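Local coordinates for HD domain protein (Enterococcus faecalis, PDB 4LRL) that probably hydrolyses deoxyribonucleoside triphosphates as a metal-dependent HD-domain triphosphohydrolase regulated allosterically by bound nucleotides such as dGTP and dTTP, at residues L371-F380 against R441-L449; Y141-F149 against E276-K287. All blocks are in the same frame, centred on the assembly; numbering follows the deposited sequence.

Interaction 1: residues L371-F380 against R441-L449; sequences LRELIEKVGF and RFYFPKEML. With DGT (2'-deoxyguanosine-5'-triphosphate), chain R.
The axes of helix 371-377 and strand 441-444 run nearly parallel, 11° apart and 10.7 Å at closest approach, and Leu371, Ile375 and Phe380 point across at Phe442, Met448 and Pro445. Pro445 CG sits over one face of the Phe380 ring, near its centre and 3.8 Å from the centroid, a CH-pi contact. At the far end of the same ring, Glu447 CG comes to 3.4 Å from Phe380 CZ. The Glu447 chain is bent at chi2, and its carboxylate forms a salt bridge with Arg346. Met448 SD lies obliquely to the Phe380 ring, as a Met-aromatic contact, and meets Val378 CG2 at 3.5 Å. Bends at chi2 and chi3 fold the methionine back, which brings Met448 CE to 3.7 Å from Ile375 CG1.

This is helix-on-sheet packing within the HD-associated region. Strand 441-444 is the middle strand of a three-stranded antiparallel sheet, between 354-357 and 387-389. Helix 361-377 packs against the face from which Phe442 projects, and Tyr443 points away from it. The helix ends in a Schellman motif at Gly379, which turns the chain towards Phe380.

Further back along the helix, Ile375 CD1 fits between two side chains of the strand, 3.8 Å from Phe444 CB and near Phe442 CZ. Phe442 has CG anti to its backbone N (chi1 174°), and its ring reaches the helix with Leu371 CD1 3.9 Å from Phe442 CE2. Arg372 NE lies at the edge of that ring, with the guanidinium and ring planes 80° apart, and is hydrogen-bonded to Thr386. Phe467 of helix 461-468 touches both Ile375 and Met448. Beyond the strand, the extended chain of Lys446 carries NZ to a hydrogen bond of 3.3 Å with O2G of the dGTP gamma-phosphate.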
loop_
_atom_site.group_PDB
_atom_site.type_symbol
_atom_site.label_atom_id
_atom_site.label_comp_id
_atom_site.label_asym_id
_atom_site.label_seq_id
_atom_site.Cartn_x
_atom_site.Cartn_y
_atom_site.Cartn_z
ATOM N N LEU C 371 5.761 -18.422 -43.577
ATOM C CA LEU C 371 6.304 -17.236 -42.892
ATOM C C LEU C 371 7.785 -17.376 -42.575
ATOM O O LEU C 371 8.537 -16.395 -42.659
ATOM C CB LEU C 371 5.535 -16.926 -41.603
ATOM C CG LEU C 371 4.027 -16.719 -41.736
ATOM C CD1 LEU C 371 3.452 -16.302 -40.408
ATOM C CD2 LEU C 371 3.695 -15.689 -42.810
ATOM N N ARG C 372 8.201 -18.589 -42.213
ATOM C CA ARG C 372 9.624 -18.876 -42.022
ATOM C C ARG C 372 10.436 -18.738 -43.309
ATOM O O ARG C 372 11.559 -18.240 -43.268
ATOM C CB ARG C 372 9.829 -20.255 -41.403
ATOM C CG ARG C 372 9.676 -20.222 -39.895
ATOM C CD ARG C 372 9.603 -21.609 -39.321
ATOM N NE ARG C 372 9.862 -21.572 -37.891
ATOM C CZ ARG C 372 9.528 -22.536 -37.042
ATOM N NH1 ARG C 372 8.901 -23.625 -37.481
ATOM N NH2 ARG C 372 9.821 -22.401 -35.751
ATOM N N GLU C 373 9.870 -19.168 -44.443
ATOM C CA GLU C 373 10.492 -18.920 -45.738
ATOM C C GLU C 373 10.678 -17.420 -45.972
ATOM O O GLU C 373 11.768 -16.977 -46.308
ATOM C CB GLU C 373 9.689 -19.529 -46.886
ATOM C CG GLU C 373 10.367 -19.305 -48.235
ATOM C CD GLU C 373 9.545 -19.738 -49.437
ATOM O OE1 GLU C 373 8.364 -20.116 -49.289
ATOM O OE2 GLU C 373 10.105 -19.701 -50.555
ATOM N N LEU C 374 9.616 -16.643 -45.771
ATOM C CA LEU C 374 9.672 -15.205 -46.000
ATOM C C LEU C 374 10.725 -14.530 -45.135
ATOM O O LEU C 374 11.463 -13.667 -45.610
ATOM C CB LEU C 374 8.307 -14.557 -45.747
ATOM C CG LEU C 374 7.124 -15.016 -46.606
ATOM C CD1 LEU C 374 5.862 -14.298 -46.144
ATOM C CD2 LEU C 374 7.392 -14.790 -48.115
ATOM N N ILE C 375 10.783 -14.932 -43.868
ATOM C CA ILE C 375 11.714 -14.375 -42.891
ATOM C C ILE C 375 13.144 -14.673 -43.335
ATOM O O ILE C 375 14.017 -13.807 -43.248
ATOM C CB ILE C 375 11.394 -14.936 -41.466
ATOM C CG1 ILE C 375 10.152 -14.235 -40.894
ATOM C CG2 ILE C 375 12.592 -14.843 -40.518
ATOM C CD1 ILE C 375 9.408 -15.039 -39.819
ATOM N N GLU C 376 13.353 -15.889 -43.838
ATOM C CA GLU C 376 14.614 -16.329 -44.421
ATOM C C GLU C 376 15.005 -15.524 -45.660
ATOM O O GLU C 376 16.187 -15.235 -45.868
ATOM C CB GLU C 376 14.503 -17.807 -44.814
ATOM C CG GLU C 376 15.753 -18.411 -45.440
ATOM C CD GLU C 376 15.663 -19.922 -45.526
ATOM O OE1 GLU C 376 16.140 -20.580 -44.580
ATOM O OE2 GLU C 376 15.094 -20.453 -46.511
ATOM N N LYS C 377 14.006 -15.207 -46.486
ATOM C CA LYS C 377 14.196 -14.495 -47.744
ATOM C C LYS C 377 14.823 -13.119 -47.497
ATOM O O LYS C 377 15.695 -12.695 -48.242
ATOM C CB LYS C 377 12.850 -14.365 -48.463
ATOM C CG LYS C 377 12.917 -14.159 -49.961
ATOM C CD LYS C 377 11.627 -14.637 -50.643
ATOM C CE LYS C 377 11.755 -14.539 -52.163
ATOM N NZ LYS C 377 11.157 -15.705 -52.913
ATOM N N VAL C 378 14.399 -12.443 -46.430
ATOM C CA VAL C 378 14.963 -11.126 -46.085
ATOM C C VAL C 378 16.282 -11.207 -45.299
ATOM O O VAL C 378 16.866 -10.178 -44.975
ATOM C CB VAL C 378 13.937 -10.173 -45.388
ATOM C CG1 VAL C 378 12.663 -10.059 -46.218
ATOM C CG2 VAL C 378 13.624 -10.613 -43.949
ATOM N N GLY C 379 16.751 -12.428 -45.016
ATOM C CA GLY C 379 18.087 -12.634 -44.454
ATOM C C GLY C 379 18.160 -13.134 -43.019
ATOM O O GLY C 379 19.256 -13.235 -42.452
ATOM N N PHE C 380 17.010 -13.446 -42.421
ATOM C CA PHE C 380 16.991 -13.967 -41.064
ATOM C C PHE C 380 16.905 -15.485 -41.086
ATOM O O PHE C 380 15.886 -16.038 -41.502
ATOM C CB PHE C 380 15.805 -13.410 -40.270
ATOM C CG PHE C 380 15.901 -11.946 -39.952
ATOM C CD1 PHE C 380 15.109 -11.026 -40.626
ATOM C CD2 PHE C 380 16.749 -11.489 -38.946
ATOM C CE1 PHE C 380 15.177 -9.648 -40.315
ATOM C CE2 PHE C 380 16.826 -10.127 -38.627
ATOM C CZ PHE C 380 16.043 -9.205 -39.313
ATOM N N ARG C 441 2.482 -19.429 -29.240
ATOM C CA ARG C 441 3.027 -18.271 -29.942
ATOM C C ARG C 441 4.069 -18.596 -31.005
ATOM O O ARG C 441 4.852 -19.543 -30.871
ATOM C CB ARG C 441 3.580 -17.251 -28.954
ATOM C CG ARG C 441 2.502 -16.366 -28.384
ATOM C CD ARG C 441 3.008 -15.439 -27.281
ATOM N NE ARG C 441 1.862 -14.772 -26.682
ATOM C CZ ARG C 441 1.287 -13.682 -27.177
ATOM N NH1 ARG C 441 1.763 -13.104 -28.276
ATOM N NH2 ARG C 441 0.233 -13.170 -26.566
ATOM N N PHE C 442 4.059 -17.787 -32.059
ATOM C CA PHE C 442 5.077 -17.817 -33.091
ATOM C C PHE C 442 5.909 -16.537 -33.001
ATOM O O PHE C 442 5.376 -15.421 -33.027
ATOM C CB PHE C 442 4.419 -17.967 -34.465
ATOM C CG PHE C 442 5.375 -17.858 -35.608
ATOM C CD1 PHE C 442 6.415 -18.779 -35.757
ATOM C CD2 PHE C 442 5.236 -16.839 -36.543
ATOM C CE1 PHE C 442 7.312 -18.684 -36.822
ATOM C CE2 PHE C 442 6.121 -16.735 -37.630
ATOM C CZ PHE C 442 7.164 -17.659 -37.769
ATOM N N TYR C 443 7.219 -16.697 -32.876
ATOM C CA TYR C 443 8.084 -15.567 -32.618
ATOM C C TYR C 443 8.842 -15.213 -33.876
ATOM O O TYR C 443 9.236 -16.092 -34.624
ATOM C CB TYR C 443 9.039 -15.876 -31.457
ATOM C CG TYR C 443 8.402 -15.693 -30.099
ATOM C CD1 TYR C 443 7.746 -16.746 -29.457
ATOM C CD2 TYR C 443 8.444 -14.458 -29.464
ATOM C CE1 TYR C 443 7.148 -16.562 -28.189
ATOM C CE2 TYR C 443 7.848 -14.261 -28.219
ATOM C CZ TYR C 443 7.202 -15.313 -27.589
ATOM O OH TYR C 443 6.626 -15.085 -26.357
ATOM N N PHE C 444 9.047 -13.919 -34.102
ATOM C CA PHE C 444 9.700 -13.440 -35.330
ATOM C C PHE C 444 10.334 -12.081 -35.084
ATOM O O PHE C 444 9.944 -11.382 -34.134
ATOM C CB PHE C 444 8.691 -13.346 -36.482
ATOM C CG PHE C 444 7.428 -12.608 -36.132
ATOM C CD1 PHE C 444 7.354 -11.217 -36.261
ATOM C CD2 PHE C 444 6.308 -13.300 -35.673
ATOM C CE1 PHE C 444 6.175 -10.525 -35.939
ATOM C CE2 PHE C 444 5.129 -12.622 -35.345
ATOM C CZ PHE C 444 5.064 -11.230 -35.480
ATOM N N PRO C 445 11.316 -11.696 -35.929
ATOM C CA PRO C 445 11.917 -10.376 -35.740
ATOM C C PRO C 445 10.886 -9.283 -35.928
ATOM O O PRO C 445 10.075 -9.350 -36.852
ATOM C CB PRO C 445 12.990 -10.309 -36.834
ATOM C CG PRO C 445 13.284 -11.745 -37.148
ATOM C CD PRO C 445 11.957 -12.422 -37.042
ATOM N N LYS C 446 10.908 -8.312 -35.026
ATOM C CA LYS C 446 10.081 -7.115 -35.124
ATOM C C LYS C 446 10.198 -6.452 -36.502
ATOM O O LYS C 446 9.192 -6.009 -37.070
ATOM C CB LYS C 446 10.452 -6.112 -34.021
ATOM C CG LYS C 446 9.497 -4.929 -33.916
ATOM C CD LYS C 446 9.807 -4.001 -32.734
ATOM C CE LYS C 446 9.035 -2.687 -32.878
ATOM N NZ LYS C 446 8.874 -1.933 -31.597
ATOM N N GLU C 447 11.414 -6.402 -37.042
ATOM C CA GLU C 447 11.645 -5.714 -38.319
ATOM C C GLU C 447 10.863 -6.297 -39.504
ATOM O O GLU C 447 10.783 -5.669 -40.560
ATOM C CB GLU C 447 13.143 -5.498 -38.640
ATOM C CG GLU C 447 14.111 -6.614 -38.277
ATOM C CD GLU C 447 14.550 -6.587 -36.816
ATOM O OE1 GLU C 447 15.693 -6.162 -36.539
ATOM O OE2 GLU C 447 13.754 -6.999 -35.948
ATOM N N MET C 448 10.257 -7.469 -39.306
ATOM C CA MET C 448 9.369 -8.062 -40.307
ATOM C C MET C 448 8.097 -7.242 -40.488
ATOM O O MET C 448 7.487 -7.271 -41.557
ATOM C CB MET C 448 8.987 -9.500 -39.938
ATOM C CG MET C 448 10.112 -10.530 -40.042
ATOM S SD MET C 448 10.958 -10.610 -41.638
ATOM C CE MET C 448 9.634 -11.107 -42.737
ATOM N N LEU C 449 7.703 -6.518 -39.440
ATOM C CA LEU C 449 6.455 -5.761 -39.435
ATOM C C LEU C 449 6.598 -4.292 -39.835
ATOM O O LEU C 449 5.859 -3.818 -40.694
ATOM C CB LEU C 449 5.760 -5.872 -38.075
ATOM C CG LEU C 449 5.157 -7.231 -37.705
ATOM C CD1 LEU C 449 4.575 -7.171 -36.298
ATOM C CD2 LEU C 449 4.095 -7.682 -38.704
HETATM P PG DGT R . 5.917 -1.615 -29.033
HETATM O O1G DGT R . 4.587 -1.338 -28.352
HETATM O O2G DGT R . 5.795 -1.849 -30.533
HETATM O O3G DGT R . 7.034 -0.667 -28.627
HETATM O O3B DGT R . 6.449 -3.045 -28.498
HETATM P PB DGT R . 5.844 -3.781 -27.212
HETATM O O1B DGT R . 5.035 -4.964 -27.674
HETATM O O2B DGT R . 5.233 -2.765 -26.280
HETATM O O3A DGT R . 7.172 -4.351 -26.518
HETATM P PA DGT R . 8.260 -3.490 -25.714
HETATM O O1A DGT R . 9.600 -4.058 -26.090
HETATM O O2A DGT R . 8.054 -2.013 -25.806
HETATM O "O5'" DGT R . 8.000 -3.941 -24.187
HETATM C "C5'" DGT R . 6.709 -3.986 -23.589
HETATM C "C4'" DGT R . 6.745 -3.332 -22.210
HETATM O "O4'" DGT R . 7.911 -3.679 -21.444
HETATM C "C3'" DGT R . 6.827 -1.817 -22.331
HETATM O "O3'" DGT R . 5.564 -1.225 -22.685
HETATM C "C2'" DGT R . 7.380 -1.402 -20.974
HETATM C "C1'" DGT R . 8.174 -2.624 -20.508
HETATM N N9 DGT R . 9.630 -2.348 -20.428
HETATM C C8 DGT R . 10.401 -2.573 -19.345
HETATM N N7 DGT R . 11.700 -2.232 -19.567
HETATM C C5 DGT R . 11.769 -1.777 -20.831
HETATM C C6 DGT R . 12.829 -1.232 -21.725
HETATM O O6 DGT R . 14.020 -1.118 -21.374
HETATM N N1 DGT R . 12.494 -0.873 -22.956
HETATM C C2 DGT R . 11.241 -0.956 -23.420
HETATM N N2 DGT R . 11.023 -0.553 -24.687
HETATM N N3 DGT R . 10.210 -1.444 -22.677
HETATM C C4 DGT R . 10.408 -1.856 -21.391
#

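Interaction 2: residues Y141-F149 against E276-K287; sequences YSHTFEHIF and EVILDHLLHRAK
Thr144 and Ile148 of helix 142-149 fit as knobs into holes on helix 276-287. Thr144 sits among Glu276, Leu279, Asp280 and Leu283. Its hydroxyl OG1 gives a 2.6 Å hydrogen bond to Glu276 OE1, which accepts through its anti lone pair. The methyl CG2 of Thr144 lies 3.5 Å from Asp280 CA, close against the helix backbone. One turn on, Ile148 sits among Asp280, Leu283, His284 and Lys287, and its CD1 is 3.4 Å from Asp280 OD1.

His147 ND1 donates to the same Asp280 OD1 at 2.7 Å. The bond uses the syn lone pair, but it is bent (139°) and the oxygen is tilted 24° out of the ring plane. Asp280 has CG anti to its backbone N, which turns the carboxylate towards the imidazole. At the start of the helix, Leu279 CD2 covers one face of the Tyr141 ring, 3.5 Å from Tyr141 CG. Phe149 packs obliquely on Leu283 and Lys287 at the other end.

The two helices cross at -34°, with axes 9.6 Å apart, and join the HD domain to the HD-associated region. Phe329 of helix 322-332 backs Leu279. Phe307 and Phe308 of helix 305-308 lie against Phe149. The OH of Tyr141 is hydrogen-bonded to Lys71, and the amine of Lys287 forms a salt bridge with Glu291.

Two carboxylates receive N-H and O-H donors from helix 142-149, beside an apolar strip formed by Leu279 and Leu283. The Asp280 carboxylate fixes the proton on ND1 of His147 and would be expected to favour the doubly protonated, charged imidazole.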
loop_
_atom_site.group_PDB
_atom_site.type_symbol
_atom_site.label_atom_id
_atom_site.label_comp_id
_atom_site.label_asym_id
_atom_site.label_seq_id
_atom_site.Cartn_x
_atom_site.Cartn_y
_atom_site.Cartn_z
ATOM N N TYR C 141 19.462 -18.442 -15.460
ATOM C CA TYR C 141 18.360 -18.619 -16.416
ATOM C C TYR C 141 17.976 -20.085 -16.503
ATOM O O TYR C 141 18.090 -20.727 -17.557
ATOM C CB TYR C 141 18.739 -18.062 -17.794
ATOM C CG TYR C 141 19.176 -16.617 -17.731
ATOM C CD1 TYR C 141 20.523 -16.288 -17.707
ATOM C CD2 TYR C 141 18.238 -15.580 -17.657
ATOM C CE1 TYR C 141 20.934 -14.970 -17.637
ATOM C CE2 TYR C 141 18.644 -14.253 -17.585
ATOM C CZ TYR C 141 19.998 -13.962 -17.574
ATOM O OH TYR C 141 20.432 -12.671 -17.501
ATOM N N SER C 142 17.523 -20.592 -15.363
ATOM C CA SER C 142 17.400 -22.018 -15.119
ATOM C C SER C 142 16.648 -22.760 -16.218
ATOM O O SER C 142 17.138 -23.767 -16.733
ATOM C CB SER C 142 16.782 -22.257 -13.739
ATOM O OG SER C 142 16.183 -23.536 -13.676
ATOM N N HIS C 143 15.482 -22.245 -16.600
ATOM C CA HIS C 143 14.640 -22.913 -17.603
ATOM C C HIS C 143 15.307 -23.022 -18.995
ATOM O O HIS C 143 15.247 -24.075 -19.640
ATOM C CB HIS C 143 13.265 -22.228 -17.705
ATOM C CG HIS C 143 12.287 -22.976 -18.557
ATOM N ND1 HIS C 143 11.945 -22.571 -19.831
ATOM C CD2 HIS C 143 11.613 -24.131 -18.335
ATOM C CE1 HIS C 143 11.084 -23.429 -20.349
ATOM N NE2 HIS C 143 10.870 -24.390 -19.463
ATOM N N THR C 144 15.933 -21.931 -19.439
ATOM C CA THR C 144 16.634 -21.892 -20.721
ATOM C C THR C 144 17.857 -22.805 -20.686
ATOM O O THR C 144 18.118 -23.552 -21.625
ATOM C CB THR C 144 17.093 -20.461 -21.057
ATOM O OG1 THR C 144 15.992 -19.566 -20.924
ATOM C CG2 THR C 144 17.628 -20.377 -22.471
ATOM N N PHE C 145 18.588 -22.736 -19.578
ATOM C CA PHE C 145 19.809 -23.503 -19.392
ATOM C C PHE C 145 19.568 -25.017 -19.452
ATOM O O PHE C 145 20.358 -25.755 -20.056
ATOM C CB PHE C 145 20.471 -23.112 -18.071
ATOM C CG PHE C 145 21.935 -23.397 -18.029
ATOM C CD1 PHE C 145 22.856 -22.426 -18.419
ATOM C CD2 PHE C 145 22.402 -24.642 -17.609
ATOM C CE1 PHE C 145 24.223 -22.693 -18.393
ATOM C CE2 PHE C 145 23.769 -24.920 -17.580
ATOM C CZ PHE C 145 24.680 -23.946 -17.980
ATOM N N GLU C 146 18.472 -25.474 -18.849
ATOM C CA GLU C 146 18.153 -26.905 -18.847
ATOM C C GLU C 146 17.732 -27.401 -20.219
ATOM O O GLU C 146 17.993 -28.548 -20.567
ATOM C CB GLU C 146 17.090 -27.239 -17.800
ATOM C CG GLU C 146 17.533 -26.898 -16.381
ATOM C CD GLU C 146 16.455 -27.088 -15.327
ATOM O OE1 GLU C 146 16.757 -26.818 -14.148
ATOM O OE2 GLU C 146 15.322 -27.508 -15.661
ATOM N N HIS C 147 17.085 -26.537 -20.998
ATOM C CA HIS C 147 16.696 -26.909 -22.355
ATOM C C HIS C 147 17.918 -27.155 -23.247
ATOM O O HIS C 147 17.961 -28.144 -23.979
ATOM C CB HIS C 147 15.760 -25.863 -22.980
ATOM C CG HIS C 147 15.400 -26.156 -24.407
ATOM N ND1 HIS C 147 15.758 -25.330 -25.451
ATOM C CD2 HIS C 147 14.733 -27.197 -24.962
ATOM C CE1 HIS C 147 15.315 -25.841 -26.587
ATOM N NE2 HIS C 147 14.696 -26.977 -26.318
ATOM N N ILE C 148 18.909 -26.268 -23.160
ATOM C CA ILE C 148 20.099 -26.329 -24.022
ATOM C C ILE C 148 21.158 -27.313 -23.510
ATOM O O ILE C 148 21.752 -28.059 -24.297
ATOM C CB ILE C 148 20.759 -24.920 -24.208
ATOM C CG1 ILE C 148 19.731 -23.866 -24.667
ATOM C CG2 ILE C 148 21.969 -24.989 -25.147
ATOM C CD1 ILE C 148 19.075 -24.145 -26.012
ATOM N N PHE C 149 21.396 -27.313 -22.200
ATOM C CA PHE C 149 22.483 -28.116 -21.637
ATOM C C PHE C 149 22.047 -29.380 -20.894
ATOM O O PHE C 149 22.881 -30.092 -20.344
ATOM C CB PHE C 149 23.389 -27.250 -20.766
ATOM C CG PHE C 149 24.037 -26.126 -21.514
ATOM C CD1 PHE C 149 23.615 -24.814 -21.330
ATOM C CD2 PHE C 149 25.055 -26.378 -22.423
ATOM C CE1 PHE C 149 24.210 -23.769 -22.024
ATOM C CE2 PHE C 149 25.658 -25.331 -23.132
ATOM C CZ PHE C 149 25.233 -24.026 -22.929
ATOM N N GLU C 276 13.685 -14.542 -23.813
ATOM C CA GLU C 276 14.080 -15.896 -23.492
ATOM C C GLU C 276 14.382 -16.694 -24.763
ATOM O O GLU C 276 15.355 -17.456 -24.806
ATOM C CB GLU C 276 12.994 -16.570 -22.659
ATOM C CG GLU C 276 13.436 -17.856 -22.001
ATOM C CD GLU C 276 13.352 -19.067 -22.930
ATOM O OE1 GLU C 276 14.144 -20.021 -22.730
ATOM O OE2 GLU C 276 12.497 -19.074 -23.852
ATOM N N VAL C 277 13.561 -16.513 -25.797
ATOM C CA VAL C 277 13.810 -17.143 -27.088
ATOM C C VAL C 277 15.174 -16.731 -27.643
ATOM O O VAL C 277 15.907 -17.575 -28.148
ATOM C CB VAL C 277 12.663 -16.877 -28.124
ATOM C CG1 VAL C 277 13.093 -17.287 -29.522
ATOM C CG2 VAL C 277 11.394 -17.639 -27.742
ATOM N N ILE C 278 15.525 -15.450 -27.527
ATOM C CA ILE C 278 16.825 -14.971 -27.992
ATOM C C ILE C 278 17.973 -15.581 -27.183
ATOM O O ILE C 278 18.965 -16.039 -27.751
ATOM C CB ILE C 278 16.888 -13.428 -28.009
ATOM C CG1 ILE C 278 16.266 -12.920 -29.306
ATOM C CG2 ILE C 278 18.341 -12.915 -27.892
ATOM C CD1 ILE C 278 15.571 -11.625 -29.138
ATOM N N LEU C 279 17.824 -15.602 -25.865
ATOM C CA LEU C 279 18.790 -16.261 -25.002
ATOM C C LEU C 279 18.955 -17.749 -25.375
ATOM O O LEU C 279 20.078 -18.255 -25.441
ATOM C CB LEU C 279 18.367 -16.122 -23.540
ATOM C CG LEU C 279 19.162 -16.848 -22.450
ATOM C CD1 LEU C 279 20.590 -16.310 -22.351
ATOM C CD2 LEU C 279 18.443 -16.690 -21.116
ATOM N N ASP C 280 17.837 -18.431 -25.620
ATOM C CA ASP C 280 17.853 -19.859 -25.933
ATOM C C ASP C 280 18.697 -20.101 -27.176
ATOM O O ASP C 280 19.602 -20.936 -27.178
ATOM C CB ASP C 280 16.419 -20.389 -26.112
ATOM C CG ASP C 280 16.367 -21.878 -26.460
ATOM O OD1 ASP C 280 16.009 -22.682 -25.584
ATOM O OD2 ASP C 280 16.676 -22.259 -27.609
ATOM N N HIS C 281 18.408 -19.339 -28.223
ATOM C CA HIS C 281 19.050 -19.531 -29.511
ATOM C C HIS C 281 20.503 -19.075 -29.498
ATOM O O HIS C 281 21.357 -19.663 -30.173
ATOM C CB HIS C 281 18.256 -18.804 -30.584
ATOM C CG HIS C 281 16.923 -19.422 -30.864
ATOM N ND1 HIS C 281 15.988 -18.831 -31.685
ATOM C CD2 HIS C 281 16.371 -20.586 -30.436
ATOM C CE1 HIS C 281 14.925 -19.614 -31.767
ATOM N NE2 HIS C 281 15.130 -20.684 -31.017
ATOM N N LEU C 282 20.771 -18.029 -28.718
ATOM C CA LEU C 282 22.123 -17.541 -28.474
ATOM C C LEU C 282 23.015 -18.614 -27.859
ATOM O O LEU C 282 24.126 -18.840 -28.319
ATOM C CB LEU C 282 22.072 -16.316 -27.559
ATOM C CG LEU C 282 23.363 -15.741 -26.974
ATOM C CD1 LEU C 282 24.285 -15.286 -28.079
ATOM C CD2 LEU C 282 23.027 -14.590 -26.001
ATOM N N LEU C 283 22.521 -19.279 -26.824
ATOM C CA LEU C 283 23.287 -20.336 -26.186
ATOM C C LEU C 283 23.413 -21.526 -27.125
ATOM O O LEU C 283 24.451 -22.194 -27.162
ATOM C CB LEU C 283 22.642 -20.759 -24.859
ATOM C CG LEU C 283 22.612 -19.711 -23.737
ATOM C CD1 LEU C 283 21.727 -20.190 -22.617
ATOM C CD2 LEU C 283 24.010 -19.390 -23.204
ATOM N N HIS C 284 22.354 -21.784 -27.886
ATOM C CA HIS C 284 22.368 -22.894 -28.820
ATOM C C HIS C 284 23.427 -22.686 -29.906
ATOM O O HIS C 284 24.163 -23.615 -30.243
ATOM C CB HIS C 284 20.990 -23.111 -29.439
ATOM C CG HIS C 284 20.894 -24.368 -30.245
ATOM N ND1 HIS C 284 20.281 -24.419 -31.480
ATOM C CD2 HIS C 284 21.369 -25.616 -30.007
ATOM C CE1 HIS C 284 20.362 -25.648 -31.958
ATOM N NE2 HIS C 284 21.018 -26.393 -31.084
ATOM N N ARG C 285 23.502 -21.459 -30.424
ATOM C CA ARG C 285 24.465 -21.096 -31.459
ATOM C C ARG C 285 25.887 -21.242 -30.962
ATOM O O ARG C 285 26.743 -21.736 -31.682
ATOM C CB ARG C 285 24.229 -19.659 -31.951
ATOM C CG ARG C 285 25.062 -19.249 -33.172
ATOM C CD ARG C 285 24.822 -20.158 -34.390
ATOM N NE ARG C 285 25.567 -19.694 -35.560
ATOM C CZ ARG C 285 25.656 -20.358 -36.715
ATOM N NH1 ARG C 285 25.046 -21.530 -36.871
ATOM N NH2 ARG C 285 26.362 -19.854 -37.719
ATOM N N ALA C 286 26.131 -20.799 -29.734
ATOM C CA ALA C 286 27.442 -20.944 -29.110
ATOM C C ALA C 286 27.873 -22.416 -29.028
ATOM O O ALA C 286 29.011 -22.746 -29.343
ATOM C CB ALA C 286 27.446 -20.308 -27.744
ATOM N N LYS C 287 26.948 -23.282 -28.617
ATOM C CA LYS C 287 27.199 -24.716 -28.538
ATOM C C LYS C 287 27.544 -25.275 -29.922
ATOM O O LYS C 287 28.494 -26.054 -30.071
ATOM C CB LYS C 287 25.982 -25.432 -27.933
ATOM C CG LYS C 287 26.111 -26.953 -27.766
ATOM C CD LYS C 287 25.024 -27.502 -26.822
ATOM C CE LYS C 287 24.632 -28.952 -27.136
ATOM N NZ LYS C 287 25.656 -29.951 -26.760
#

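The two contacts lie about 20 Å apart between centres, on the same side of the chain's centre. They touch where Tyr443 CD1 of interaction 1 packs 4.1 Å from Val277 CG2 of interaction 2. Helix 270-291 thus has interaction 2 on one part of its surface and Tyr443 on another, at Val277, which points away from helix 142-149. Interaction 1 supplies Lys446 to a dGTP pocket that also includes Arg350 and Lys354 of this chain and Lys38 of the second subunit. In interaction 2, the side chain of His143, which binds dATP in another structure of this protein, is about 13 Å from the nickel ion. The side chain of Glu276 is about 13 Å from a bound dGTP.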